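Local coordinates for Alr3699 protein (Nostoc sp., PDB 4XSO) that is of undefined individual function but belongs to the GT-B clan of glycosyltransferases, built from two Rossmann-like domains facing each other across a cleft, at residues 9-14 with 30-35; 23-28 with 44-49; 103-108 with 126-131. All blocks are in the same frame, centred on the assembly; numbering follows the deposited sequence.

All three contacts lie in the N-terminal Rossmann-like domain. Contacts 1 and 2 interlock: helix 20-29 follows strand 9-13 in the chain, and the segments of the two contacts alternate. Leu25 CD1 rests 3.5 Å from Phe11 CD1, and the centres of the two contacts are about 10 Å apart. Contact 3 begins one strand further along the sheet, its centre about 17 Å from that of contact 1 and about 16 Å from that of contact 2. Leu12 O lies 2.9 Å from Asn103 N, a probable hydrogen bond, and Cys24 SG is 3.8 Å from His127 CE1. Contact 3 probably borders a pocket: the His127 side chain is about 3 Å from a glycerol, probably from the crystallisation liquor.

Contact 1 (9-14 with 30-35); sequences ILFLDQ and KPYRDR
Ile9 and Tyr32 meet at the base of the first beta-alpha-beta crossover, where the chain leaves helix 20-29 and turns to join the sheet beside strand 9-13. Ile9 CD1 sits squarely over one face of the Tyr32 ring, 4.1 Å from its centroid and 10° off the normal, a CH-pi contact. Its CG1 branch gets there by standing anti to the carbonyl carbon (chi1 -53°) and continuing extended, while CG2, the other branch, covers a face of the Phe11 ring. Tyr32 CD2 meets the edge of the Phe11 ring, 4.2 Å from Phe11 CZ. On the far face of the tyrosine lies Pro31 CB.

A type I turn from Tyr32 to Arg35, closed by Arg35 N to Tyr32 O at 2.7 Å, brings the chain into the parallel pairing of the Rossmann-like sheet: Ile9 N donates to Arg35 O at 2.9 Å, with an N-H...O angle of 154°, just ahead of the backbone bonds from strand 9-13 to Leu37 and Gly39. Arg35 folds back so that Tyr32 CD1 lies 3.5 Å above the centre of its guanidinium plane, and NH1 bonds Met7 O. Leu381 of C-terminal helix 370-382 packs on both Ile9 and Tyr32.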
loop_
_atom_site.group_PDB
_atom_site.type_symbol
_atom_site.label_atom_id
_atom_site.label_comp_id
_atom_site.label_asym_id
_atom_site.label_seq_id
_atom_site.Cartn_x
_atom_site.Cartn_y
_atom_site.Cartn_z
ATOM N N ILE A 9 8.585 -4.527 19.161
ATOM C CA ILE A 9 7.551 -3.659 18.622
ATOM C C ILE A 9 8.082 -2.657 17.652
ATOM O O ILE A 9 9.079 -1.976 17.969
ATOM C CB ILE A 9 6.792 -2.904 19.732
ATOM C CG1 ILE A 9 6.263 -3.863 20.773
ATOM C CG2 ILE A 9 5.686 -1.998 19.127
ATOM C CD1 ILE A 9 5.361 -3.184 21.828
ATOM N N LEU A 10 7.407 -2.545 16.496
ATOM C CA LEU A 10 7.639 -1.501 15.620
ATOM C C LEU A 10 6.477 -0.484 15.776
ATOM O O LEU A 10 5.342 -0.743 15.363
ATOM C CB LEU A 10 7.854 -2.029 14.139
ATOM C CG LEU A 10 7.828 -0.868 13.108
ATOM C CD1 LEU A 10 9.042 0.014 13.250
ATOM C CD2 LEU A 10 7.729 -1.317 11.648
ATOM N N PHE A 11 6.788 0.649 16.363
ATOM C CA PHE A 11 5.854 1.749 16.608
ATOM C C PHE A 11 5.993 2.591 15.387
ATOM O O PHE A 11 7.124 2.764 14.891
ATOM C CB PHE A 11 6.211 2.598 17.843
ATOM C CG PHE A 11 6.074 1.889 19.170
ATOM C CD1 PHE A 11 4.835 1.804 19.814
ATOM C CD2 PHE A 11 7.189 1.322 19.793
ATOM C CE1 PHE A 11 4.701 1.167 21.022
ATOM C CE2 PHE A 11 7.060 0.801 21.079
ATOM C CZ PHE A 11 5.832 0.664 21.670
ATOM N N LEU A 12 4.860 3.103 14.915
ATOM C CA LEU A 12 4.831 3.987 13.788
ATOM C C LEU A 12 4.061 5.243 14.074
ATOM O O LEU A 12 2.973 5.241 14.678
ATOM C CB LEU A 12 4.150 3.287 12.583
ATOM C CG LEU A 12 4.843 2.127 11.939
ATOM C CD1 LEU A 12 3.923 1.531 10.844
ATOM C CD2 LEU A 12 6.161 2.625 11.345
ATOM N N ASP A 13 4.595 6.365 13.619
ATOM C CA ASP A 13 3.945 7.625 13.920
ATOM C C ASP A 13 4.242 8.645 12.809
ATOM O O ASP A 13 5.375 8.828 12.418
ATOM C CB ASP A 13 4.358 8.113 15.307
ATOM C CG ASP A 13 3.559 9.333 15.782
ATOM O OD1 ASP A 13 3.568 10.386 15.080
ATOM O OD2 ASP A 13 2.978 9.289 16.910
ATOM N N GLN A 14 3.207 9.320 12.300
ATOM C CA GLN A 14 3.394 10.081 11.057
ATOM C C GLN A 14 4.173 11.378 11.269
ATOM O O GLN A 14 4.758 11.910 10.330
ATOM C CB GLN A 14 2.049 10.427 10.389
ATOM C CG GLN A 14 1.338 11.586 11.067
ATOM C CD GLN A 14 -0.185 11.567 10.771
ATOM O OE1 GLN A 14 -0.830 10.532 10.767
ATOM N NE2 GLN A 14 -0.738 12.728 10.525
ATOM N N LYS A 30 8.852 3.553 26.277
ATOM C CA LYS A 30 10.006 3.437 27.151
ATOM C C LYS A 30 10.235 2.073 27.733
ATOM O O LYS A 30 11.370 1.645 27.750
ATOM C CB LYS A 30 10.005 4.491 28.301
ATOM C CG LYS A 30 10.843 5.734 27.979
ATOM C CD LYS A 30 11.030 6.687 29.171
ATOM C CE LYS A 30 9.802 7.550 29.444
ATOM N NZ LYS A 30 10.058 8.663 30.406
ATOM N N PRO A 31 9.164 1.384 28.207
ATOM C CA PRO A 31 9.313 0.054 28.752
ATOM C C PRO A 31 9.827 -0.936 27.719
ATOM O O PRO A 31 10.271 -2.044 28.099
ATOM C CB PRO A 31 7.893 -0.331 29.205
ATOM C CG PRO A 31 7.192 0.955 29.373
ATOM C CD PRO A 31 7.800 1.904 28.392
ATOM N N TYR A 32 9.762 -0.555 26.444
ATOM C CA TYR A 32 10.076 -1.529 25.353
ATOM C C TYR A 32 11.313 -1.077 24.594
ATOM O O TYR A 32 11.664 -1.650 23.555
ATOM C CB TYR A 32 8.889 -1.648 24.352
ATOM C CG TYR A 32 7.676 -2.112 25.045
ATOM C CD1 TYR A 32 7.525 -3.476 25.354
ATOM C CD2 TYR A 32 6.649 -1.227 25.368
ATOM C CE1 TYR A 32 6.419 -3.957 26.045
ATOM C CE2 TYR A 32 5.518 -1.683 26.039
ATOM C CZ TYR A 32 5.404 -3.043 26.375
ATOM O OH TYR A 32 4.332 -3.478 27.113
ATOM N N ARG A 33 12.011 -0.078 25.132
ATOM C CA ARG A 33 12.999 0.551 24.375
ATOM C C ARG A 33 14.214 -0.344 24.039
ATOM O O ARG A 33 14.953 0.044 23.159
ATOM C CB ARG A 33 13.406 1.914 24.954
ATOM C CG ARG A 33 14.338 1.841 26.107
ATOM C CD ARG A 33 14.623 3.224 26.600
ATOM N NE ARG A 33 15.638 3.140 27.627
ATOM C CZ ARG A 33 15.988 4.143 28.420
ATOM N NH1 ARG A 33 16.952 3.952 29.306
ATOM N NH2 ARG A 33 15.403 5.338 28.325
ATOM N N ASP A 34 14.412 -1.490 24.698
ATOM C CA ASP A 34 15.463 -2.432 24.281
ATOM C C ASP A 34 14.979 -3.396 23.178
ATOM O O ASP A 34 15.730 -4.205 22.654
ATOM C CB ASP A 34 15.917 -3.252 25.453
ATOM C CG ASP A 34 14.731 -3.886 26.213
ATOM O OD1 ASP A 34 13.517 -3.448 26.107
ATOM O OD2 ASP A 34 15.007 -4.855 26.877
ATOM N N ARG A 35 13.718 -3.301 22.818
ATOM C CA ARG A 35 13.158 -4.213 21.835
ATOM C C ARG A 35 12.083 -3.495 20.988
ATOM O O ARG A 35 11.021 -4.066 20.636
ATOM C CB ARG A 35 12.593 -5.467 22.547
ATOM C CG ARG A 35 11.467 -5.192 23.562
ATOM C CD ARG A 35 11.241 -6.414 24.447
ATOM N NE ARG A 35 10.393 -6.253 25.633
ATOM C CZ ARG A 35 9.131 -6.638 25.799
ATOM N NH1 ARG A 35 8.396 -7.198 24.862
ATOM N NH2 ARG A 35 8.566 -6.411 26.931
#

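Contact 2 (23-28 with 44-49); sequences LCLIDI and GAFKTL
Side-by-side helix packing joins Ile26 and its neighbours on helix 20-29 to Phe46 and Leu49 on helix 45-52, the two helices that connect the first three strands of the N-terminal sheet. The short segments run nearly parallel, their axes 23° apart and 11.1 Å from each other at closest approach. The nearest CA pairs are Leu23 with Phe46 and Ile26 with Leu49, each pair one helical turn from the next. No hydrogen bond crosses, and side chains alone fill the gap.

Phe46 does most of the bridging. With CG anti to the backbone N (chi1 -176°), its ring reaches over to the other helix and presents its edge rather than a face. Ile26 CD1 meets that edge near the ring plane, 3.3 Å from Phe46 CE1 and 4.0 Å from Phe46 CZ; the first of these is tight for two carbons. The two side chains lie alongside each other, pointing opposite ways, so the methyl end of one lies beside the outer ring carbons of the other. Further round the rim, Leu25 CD2 lies 4.2 Å from Phe46 CZ. A looser touch joins the partly exposed leucines, Leu23 CD2 and Leu49 CD1, at 4.3 Å.

Strand 36-40 backs the layer, with Val38 against Leu25 and Leu40 against Phe46, while Pro18 packs on Leu49. Two successive crossover helices packed together over the strand between them, with apolar side chains between them, are characteristic of the Rossmann-like halves of GT-B proteins.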
loop_
_atom_site.group_PDB
_atom_site.type_symbol
_atom_site.label_atom_id
_atom_site.label_comp_id
_atom_site.label_asym_id
_atom_site.label_seq_id
_atom_site.Cartn_x
_atom_site.Cartn_y
_atom_site.Cartn_z
ATOM N N LEU A 23 4.074 12.586 22.522
ATOM C CA LEU A 23 4.460 12.591 23.925
ATOM C C LEU A 23 3.950 11.364 24.624
ATOM O O LEU A 23 4.667 10.759 25.449
ATOM C CB LEU A 23 3.912 13.864 24.651
ATOM C CG LEU A 23 4.341 15.264 24.117
ATOM C CD1 LEU A 23 3.678 16.404 24.897
ATOM C CD2 LEU A 23 5.852 15.434 24.131
ATOM N N CYS A 24 2.692 10.990 24.351
ATOM C CA CYS A 24 2.150 9.758 24.948
ATOM C C CYS A 24 2.974 8.533 24.478
ATOM O O CYS A 24 3.244 7.629 25.260
ATOM C CB CYS A 24 0.650 9.589 24.651
ATOM S SG CYS A 24 -0.166 8.195 25.489
ATOM N N LEU A 25 3.389 8.532 23.209
ATOM C CA LEU A 25 4.183 7.436 22.657
ATOM C C LEU A 25 5.551 7.314 23.355
ATOM O O LEU A 25 6.024 6.207 23.567
ATOM C CB LEU A 25 4.301 7.624 21.140
ATOM C CG LEU A 25 5.087 6.511 20.377
ATOM C CD1 LEU A 25 4.371 5.193 20.508
ATOM C CD2 LEU A 25 5.282 6.845 18.892
ATOM N N ILE A 26 6.136 8.421 23.816
ATOM C CA ILE A 26 7.383 8.333 24.626
ATOM C C ILE A 26 7.179 7.357 25.794
ATOM O O ILE A 26 7.961 6.405 26.019
ATOM C CB ILE A 26 7.832 9.716 25.202
ATOM C CG1 ILE A 26 8.111 10.745 24.095
ATOM C CG2 ILE A 26 9.051 9.571 26.109
ATOM C CD1 ILE A 26 8.951 10.229 22.973
ATOM N N ASP A 27 6.109 7.634 26.538
ATOM C CA ASP A 27 5.701 6.894 27.726
ATOM C C ASP A 27 5.289 5.464 27.416
ATOM O O ASP A 27 5.659 4.492 28.147
ATOM C CB ASP A 27 4.534 7.647 28.442
ATOM C CG ASP A 27 4.994 8.995 29.082
ATOM O OD1 ASP A 27 6.157 9.078 29.563
ATOM O OD2 ASP A 27 4.231 9.985 29.041
ATOM N N ILE A 28 4.594 5.281 26.301
ATOM C CA ILE A 28 4.189 3.897 25.907
ATOM C C ILE A 28 5.420 3.045 25.519
ATOM O O ILE A 28 5.533 1.924 25.929
ATOM C CB ILE A 28 3.187 3.961 24.751
ATOM C CG1 ILE A 28 1.857 4.585 25.168
ATOM C CG2 ILE A 28 2.913 2.593 24.205
ATOM C CD1 ILE A 28 1.106 5.173 23.984
ATOM N N GLY A 44 12.101 15.833 12.550
ATOM C CA GLY A 44 11.671 16.948 13.378
ATOM C C GLY A 44 12.150 16.836 14.809
ATOM O O GLY A 44 12.983 15.981 15.130
ATOM N N ALA A 45 11.589 17.683 15.674
ATOM C CA ALA A 45 11.898 17.697 17.097
ATOM C C ALA A 45 11.520 16.412 17.838
ATOM O O ALA A 45 12.050 16.146 18.917
ATOM C CB ALA A 45 11.195 18.864 17.753
ATOM N N PHE A 46 10.610 15.616 17.276
ATOM C CA PHE A 46 10.139 14.436 17.979
ATOM C C PHE A 46 11.210 13.339 17.970
ATOM O O PHE A 46 11.319 12.572 18.910
ATOM C CB PHE A 46 8.829 13.949 17.377
ATOM C CG PHE A 46 8.230 12.782 18.102
ATOM C CD1 PHE A 46 8.338 12.653 19.473
ATOM C CD2 PHE A 46 7.571 11.782 17.405
ATOM C CE1 PHE A 46 7.807 11.564 20.122
ATOM C CE2 PHE A 46 7.045 10.681 18.062
ATOM C CZ PHE A 46 7.167 10.573 19.430
ATOM N N LYS A 47 11.937 13.289 16.878
ATOM C CA LYS A 47 13.023 12.400 16.667
ATOM C C LYS A 47 14.066 12.651 17.723
ATOM O O LYS A 47 14.562 11.709 18.392
ATOM C CB LYS A 47 13.639 12.668 15.292
ATOM C CG LYS A 47 14.803 11.694 15.029
ATOM C CD LYS A 47 15.265 11.759 13.619
ATOM C CE LYS A 47 16.212 10.634 13.263
ATOM N NZ LYS A 47 17.622 11.084 13.311
ATOM N N THR A 48 14.400 13.936 17.883
ATOM C CA THR A 48 15.395 14.346 18.916
ATOM C C THR A 48 14.953 13.931 20.330
ATOM O O THR A 48 15.765 13.305 21.097
ATOM C CB THR A 48 15.775 15.875 18.772
ATOM O OG1 THR A 48 16.126 16.143 17.407
ATOM C CG2 THR A 48 16.986 16.235 19.616
ATOM N N LEU A 49 13.681 14.182 20.657
ATOM C CA LEU A 49 13.143 13.786 21.985
ATOM C C LEU A 49 13.208 12.257 22.220
ATOM O O LEU A 49 13.496 11.817 23.345
ATOM C CB LEU A 49 11.698 14.206 22.232
ATOM C CG LEU A 49 11.267 15.677 22.253
ATOM C CD1 LEU A 49 9.733 15.750 22.405
ATOM C CD2 LEU A 49 11.962 16.451 23.404
#

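Contact 3 (103-108 with 126-131); sequences NTQKAL and LHDILS
Asn103 and His127 meet beyond the C-terminal ends of strands 99-102 and 122-126 of the parallel sheet, in loops that probably border a pocket where a glycerol is bound. His127 NE2 donates to Asn103 OD1 across 2.6 Å, with an N-H...O angle of 147°. The oxygen lies practically in the imidazole plane, but the amide is turned steeply against the ring, and the nitrogen approaches from 37° out of the carbonyl plane. Chi1 of -156° puts Asn103 CG roughly opposite the backbone N and carries the amide to the histidine. The same amide is held from its other end, since ND2 bonds Asp13 OD2 and Ala21 O; these two bonds help to fix its rotation. At the ring edge, Asn103 O lies in plane, 3.3 Å from His127 CD2. The ring also stacks with His125, and its ND1 bonds O1 of the glycerol, so both ring nitrogens have partners.

Two waters bridge the segments, one between backbone atoms, the other from backbone to carboxylate. One donates to Asn103 O at 2.8 Å and accepts from His127 N at 2.9 Å. The other accepts from Gln105 N and donates to Asp128 OD2, each at 2.8 Å, linking the carboxylate to the first turn of helix 105-118, just after the N-cap residue Thr104. The positive end of the helix dipole may strengthen this link. The stretched Gln105 side chain runs beside Leu130 in the opposite sense, its OE1 lying 3.8 Å from Leu130 CD2; that oxygen is buried without a polar partner in the model. Leu130 itself centres an inverse gamma turn.

Loops gathered beyond the strand ends, next to the N-terminus of a helix, commonly line the cleft face of the N-terminal domain in GT-B proteins.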
loop_
_atom_site.group_PDB
_atom_site.type_symbol
_atom_site.label_atom_id
_atom_site.label_comp_id
_atom_site.label_asym_id
_atom_site.label_seq_id
_atom_site.Cartn_x
_atom_site.Cartn_y
_atom_site.Cartn_z
ATOM N N ASN A 103 0.315 4.699 15.745
ATOM C CA ASN A 103 -0.034 5.711 16.704
ATOM C C ASN A 103 -0.754 6.954 16.124
ATOM O O ASN A 103 -1.126 7.850 16.859
ATOM C CB ASN A 103 1.217 6.093 17.486
ATOM C CG ASN A 103 0.884 6.673 18.861
ATOM O OD1 ASN A 103 0.256 6.027 19.650
ATOM N ND2 ASN A 103 1.356 7.889 19.148
ATOM N N THR A 104 -0.952 6.977 14.814
ATOM C CA THR A 104 -1.579 8.101 14.132
ATOM C C THR A 104 -2.217 7.541 12.895
ATOM O O THR A 104 -2.038 6.345 12.559
ATOM C CB THR A 104 -0.584 9.225 13.701
ATOM O OG1 THR A 104 0.232 8.764 12.607
ATOM C CG2 THR A 104 0.259 9.696 14.852
ATOM N N GLN A 105 -3.057 8.365 12.234
ATOM C CA GLN A 105 -3.828 7.874 11.073
ATOM C C GLN A 105 -3.071 7.401 9.869
ATOM O O GLN A 105 -3.365 6.349 9.303
ATOM C CB GLN A 105 -4.808 8.936 10.558
ATOM C CG GLN A 105 -6.104 8.978 11.289
ATOM C CD GLN A 105 -7.083 9.993 10.685
ATOM O OE1 GLN A 105 -7.461 10.977 11.345
ATOM N NE2 GLN A 105 -7.475 9.770 9.427
ATOM N N LYS A 106 -2.163 8.210 9.387
ATOM C CA LYS A 106 -1.314 7.755 8.305
ATOM C C LYS A 106 -0.444 6.557 8.683
ATOM O O LYS A 106 -0.048 5.743 7.811
ATOM C CB LYS A 106 -0.384 8.876 7.885
ATOM C CG LYS A 106 -1.079 10.223 7.552
ATOM C CD LYS A 106 -0.222 10.991 6.546
ATOM C CE LYS A 106 -0.169 12.479 6.793
ATOM N NZ LYS A 106 -1.350 13.157 6.217
ATOM N N ALA A 107 -0.105 6.431 9.958
ATOM C CA ALA A 107 0.737 5.265 10.363
ATOM C C ALA A 107 -0.143 4.045 10.289
ATOM O O ALA A 107 0.313 2.923 9.966
ATOM C CB ALA A 107 1.326 5.436 11.757
ATOM N N LEU A 108 -1.441 4.243 10.537
ATOM C CA LEU A 108 -2.418 3.143 10.489
ATOM C C LEU A 108 -2.610 2.657 9.011
ATOM O O LEU A 108 -2.623 1.467 8.700
ATOM C CB LEU A 108 -3.779 3.525 11.169
ATOM C CG LEU A 108 -4.759 2.438 10.719
ATOM C CD1 LEU A 108 -4.610 1.221 11.618
ATOM C CD2 LEU A 108 -6.138 2.980 10.587
ATOM N N LEU A 126 -5.553 4.951 19.010
ATOM C CA LEU A 126 -6.348 6.008 18.472
ATOM C C LEU A 126 -6.271 7.140 19.491
ATOM O O LEU A 126 -6.779 7.022 20.638
ATOM C CB LEU A 126 -7.774 5.481 18.356
ATOM C CG LEU A 126 -8.874 6.445 17.872
ATOM C CD1 LEU A 126 -8.625 6.968 16.465
ATOM C CD2 LEU A 126 -10.229 5.774 17.914
ATOM N N HIS A 127 -5.633 8.230 19.108
ATOM C CA HIS A 127 -5.526 9.375 19.956
ATOM C C HIS A 127 -6.452 10.520 19.495
ATOM O O HIS A 127 -6.480 11.566 20.159
ATOM C CB HIS A 127 -4.104 9.921 19.990
ATOM C CG HIS A 127 -3.089 8.972 20.537
ATOM N ND1 HIS A 127 -2.873 8.827 21.880
ATOM C CD2 HIS A 127 -2.209 8.145 19.927
ATOM C CE1 HIS A 127 -1.922 7.941 22.095
ATOM N NE2 HIS A 127 -1.480 7.529 20.924
ATOM N N ASP A 128 -7.192 10.328 18.395
ATOM C CA ASP A 128 -8.042 11.408 17.829
ATOM C C ASP A 128 -9.517 11.090 18.041
ATOM O O ASP A 128 -9.903 9.930 18.209
ATOM C CB ASP A 128 -7.859 11.552 16.318
ATOM C CG ASP A 128 -6.389 11.758 15.888
ATOM O OD1 ASP A 128 -5.766 12.685 16.404
ATOM O OD2 ASP A 128 -5.905 11.021 14.998
ATOM N N ILE A 129 -10.318 12.138 18.037
ATOM C CA ILE A 129 -11.767 12.024 17.871
ATOM C C ILE A 129 -11.951 12.083 16.356
ATOM O O ILE A 129 -11.598 13.087 15.745
ATOM C CB ILE A 129 -12.493 13.163 18.586
ATOM C CG1 ILE A 129 -12.315 12.999 20.098
ATOM C CG2 ILE A 129 -13.998 13.228 18.208
ATOM C CD1 ILE A 129 -13.052 14.073 20.877
ATOM N N LEU A 130 -12.355 10.970 15.767
ATOM C CA LEU A 130 -12.534 10.813 14.334
ATOM C C LEU A 130 -13.808 11.549 13.864
ATOM O O LEU A 130 -14.775 10.942 13.483
ATOM C CB LEU A 130 -12.606 9.324 14.005
ATOM C CG LEU A 130 -11.238 8.689 14.188
ATOM C CD1 LEU A 130 -11.286 7.205 14.061
ATOM C CD2 LEU A 130 -10.251 9.261 13.188
ATOM N N SER A 131 -13.796 12.865 13.974
ATOM C CA SER A 131 -14.986 13.648 13.586
ATOM C C SER A 131 -14.899 14.111 12.125
ATOM O O SER A 131 -13.859 14.581 11.663
ATOM C CB SER A 131 -15.196 14.844 14.536
ATOM O OG SER A 131 -15.931 15.897 13.939
HETATM O O HOH W 1 -3.928 8.010 16.829
HETATM O O HOH W 2 -3.668 10.902 13.308
#